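Side-chain contact in U4/U6 snRNA-associated-splicing factor PRP24 (Saccharomyces cerevisiae, PDB 4N0T), which binds U6 snRNA and acts as a recycling factor of the spliceosome, annealing U6 with U4 snRNA: residues I131-T134 against D138-Y141. Numbering follows the deposited sequence.
Sequences IDVT and DARY
Asp138, near the start of helix 136-146, reaches back toward Thr134, in the connection that follows strand 128-133, across the tight β3-to-α2 link of the second RNA recognition motif. In this βαββαβ fold the chain leaves the third strand, turns within a few residues and runs back as a helix packed over one side of the sheet.

The carboxylate of Asp138 and the hydroxyl of Thr134 approach to 3.9 Å (OG1 of Thr134 to OD2 of Asp138), too far for a direct hydrogen bond, and the two side chains run alongside one another in the same direction. A water joins the segments instead. It accepts a bond of 2.8 Å from the backbone N of Thr134 and donates a short one, 2.5 Å, to OD2 of Asp138. An aspartate suits this place because its acceptor can hold the water against a backbone N-H in the turn. The helix start has a further tie, as Ser135 OG is hydrogen-bonded to the backbone N of Asp138. The aspartate also has an apolar part: its CB rests 4.1 Å from CG2 of Val133.

Ala139, one residue on, is buried, and its small methyl lets the helix backbone come close to the sheet; its CA is 6.4 Å from that of Val133. The methyl also touches Leu87 on the neighbouring strand 86-90. Opposite it stands Val133, a branched side chain suited to an extended strand and aimed at the helix; the side chain of Val133 also touches Leu105 of helix 98-107 and Val110. Its chi1 of -63° puts CG1 beside the backbone N and anti to the carbonyl carbon, which leaves CG2 between the two, as the branch that meets the helix, 3.9 Å from CB of Ala139 and 3.7 Å from the backbone N of Ala139.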
ATOM      1  N   ILE A 131      -8.300   8.053  -7.585  1.00 13.00           N
ATOM      2  CA  ILE A 131      -8.628   9.470  -7.524  1.00 12.31           C
ATOM      3  C   ILE A 131      -9.842   9.726  -8.390  1.00 13.35           C
ATOM      4  O   ILE A 131      -9.847   9.356  -9.572  1.00 17.85           O
ATOM      5  CB  ILE A 131      -7.477  10.330  -8.089  1.00 15.83           C
ATOM      6  CG1 ILE A 131      -6.171  10.041  -7.352  1.00 19.45           C
ATOM      7  CG2 ILE A 131      -7.825  11.820  -7.955  1.00 16.43           C
ATOM      8  CD1 ILE A 131      -4.948  10.180  -8.248  1.00 21.82           C
ATOM      9  N   ASP A 132     -10.860  10.372  -7.814  1.00 14.51           N
ATOM     10  CA  ASP A 132     -12.021  10.785  -8.588  1.00 14.67           C
ATOM     11  C   ASP A 132     -11.899  12.266  -8.934  1.00 13.19           C
ATOM     12  O   ASP A 132     -11.622  13.089  -8.060  1.00 16.87           O
ATOM     13  CB  ASP A 132     -13.314  10.572  -7.798  1.00 18.38           C
ATOM     14  CG  ASP A 132     -13.654   9.106  -7.607  1.00 19.88           C
ATOM     15  OD1 ASP A 132     -13.157   8.269  -8.390  1.00 20.93           O
ATOM     16  OD2 ASP A 132     -14.429   8.807  -6.674  1.00 21.91           O
ATOM     17  N   VAL A 133     -12.071  12.572 -10.215  1.00 16.52           N
ATOM     18  CA  VAL A 133     -12.109  13.962 -10.670  1.00 16.10           C
ATOM     19  C   VAL A 133     -13.515  14.297 -11.155  1.00 18.90           C
ATOM     20  O   VAL A 133     -14.436  13.498 -10.967  1.00 17.19           O
ATOM     21  CB  VAL A 133     -11.030  14.238 -11.734  1.00 17.35           C
ATOM     22  CG1 VAL A 133      -9.674  14.020 -11.122  1.00 20.22           C
ATOM     23  CG2 VAL A 133     -11.212  13.340 -12.966  1.00 17.16           C
ATOM     24  N   THR A 134     -13.708  15.479 -11.746  1.00 19.54           N
ATOM     25  CA  THR A 134     -15.065  15.928 -12.037  1.00 19.98           C
ATOM     26  C   THR A 134     -15.540  15.725 -13.476  1.00 20.34           C
ATOM     27  O   THR A 134     -16.720  15.944 -13.773  1.00 23.10           O
ATOM     28  CB  THR A 134     -15.252  17.410 -11.678  1.00 20.57           C
ATOM     29  OG1 THR A 134     -14.389  18.206 -12.498  1.00 22.86           O
ATOM     30  CG2 THR A 134     -14.921  17.648 -10.221  1.00 17.06           C
ATOM     31  N   ASP A 138     -11.032  15.882 -17.654  1.00 21.19           N
ATOM     32  CA  ASP A 138      -9.986  16.069 -16.654  1.00 21.80           C
ATOM     33  C   ASP A 138      -9.244  14.736 -16.434  1.00 17.62           C
ATOM     34  O   ASP A 138      -8.023  14.718 -16.298  1.00 22.43           O
ATOM     35  CB  ASP A 138     -10.571  16.582 -15.335  1.00 22.90           C
ATOM     36  CG  ASP A 138     -10.698  18.101 -15.297  1.00 28.36           C
ATOM     37  OD1 ASP A 138     -10.640  18.730 -16.376  1.00 30.07           O
ATOM     38  OD2 ASP A 138     -10.856  18.667 -14.192  1.00 27.78           O
ATOM     39  N   ALA A 139      -9.988  13.634 -16.412  1.00 19.40           N
ATOM     40  CA  ALA A 139      -9.348  12.330 -16.216  1.00 18.90           C
ATOM     41  C   ALA A 139      -8.347  12.065 -17.345  1.00 24.15           C
ATOM     42  O   ALA A 139      -7.197  11.702 -17.085  1.00 23.22           O
ATOM     43  CB  ALA A 139     -10.384  11.206 -16.138  1.00 19.47           C
ATOM     44  N   ARG A 140      -8.767  12.256 -18.593  1.00 24.63           N
ATOM     45  CA  ARG A 140      -7.839  12.047 -19.715  1.00 29.87           C
ATOM     46  C   ARG A 140      -6.652  13.009 -19.657  1.00 25.85           C
ATOM     47  O   ARG A 140      -5.537  12.656 -20.056  1.00 26.86           O
ATOM     48  CB  ARG A 140      -8.553  12.173 -21.065  1.00 33.91           C
ATOM     49  CG  ARG A 140      -9.569  11.064 -21.349  1.00 41.74           C
ATOM     50  CD  ARG A 140      -8.919   9.681 -21.441  1.00 47.83           C
ATOM     51  NE  ARG A 140      -9.903   8.637 -21.735  1.00 56.23           N
ATOM     52  CZ  ARG A 140      -9.633   7.334 -21.768  1.00 60.80           C
ATOM     53  NH1 ARG A 140      -8.403   6.899 -21.522  1.00 66.13           N
ATOM     54  NH2 ARG A 140     -10.594   6.459 -22.042  1.00 57.00           N
ATOM     55  N   TYR A 141      -6.886  14.218 -19.158  1.00 24.65           N
ATOM     56  CA  TYR A 141      -5.826  15.212 -19.045  1.00 24.85           C
ATOM     57  C   TYR A 141      -4.808  14.809 -17.974  1.00 29.64           C
ATOM     58  O   TYR A 141      -3.601  14.990 -18.152  1.00 26.38           O
ATOM     59  CB  TYR A 141      -6.421  16.607 -18.777  1.00 27.06           C
ATOM     60  CG  TYR A 141      -5.414  17.735 -18.843  1.00 28.33           C
ATOM     61  CD1 TYR A 141      -4.766  18.043 -20.036  1.00 31.02           C
ATOM     62  CD2 TYR A 141      -5.125  18.507 -17.722  1.00 29.77           C
ATOM     63  CE1 TYR A 141      -3.839  19.078 -20.103  1.00 31.77           C
ATOM     64  CE2 TYR A 141      -4.200  19.547 -17.783  1.00 31.72           C
ATOM     65  CZ  TYR A 141      -3.566  19.824 -18.981  1.00 34.34           C
ATOM     66  OH  TYR A 141      -2.647  20.848 -19.060  1.00 39.03           O
TER
HETATM   67  O   HOH W   1     -11.837  17.514 -12.180  1.00 21.58           O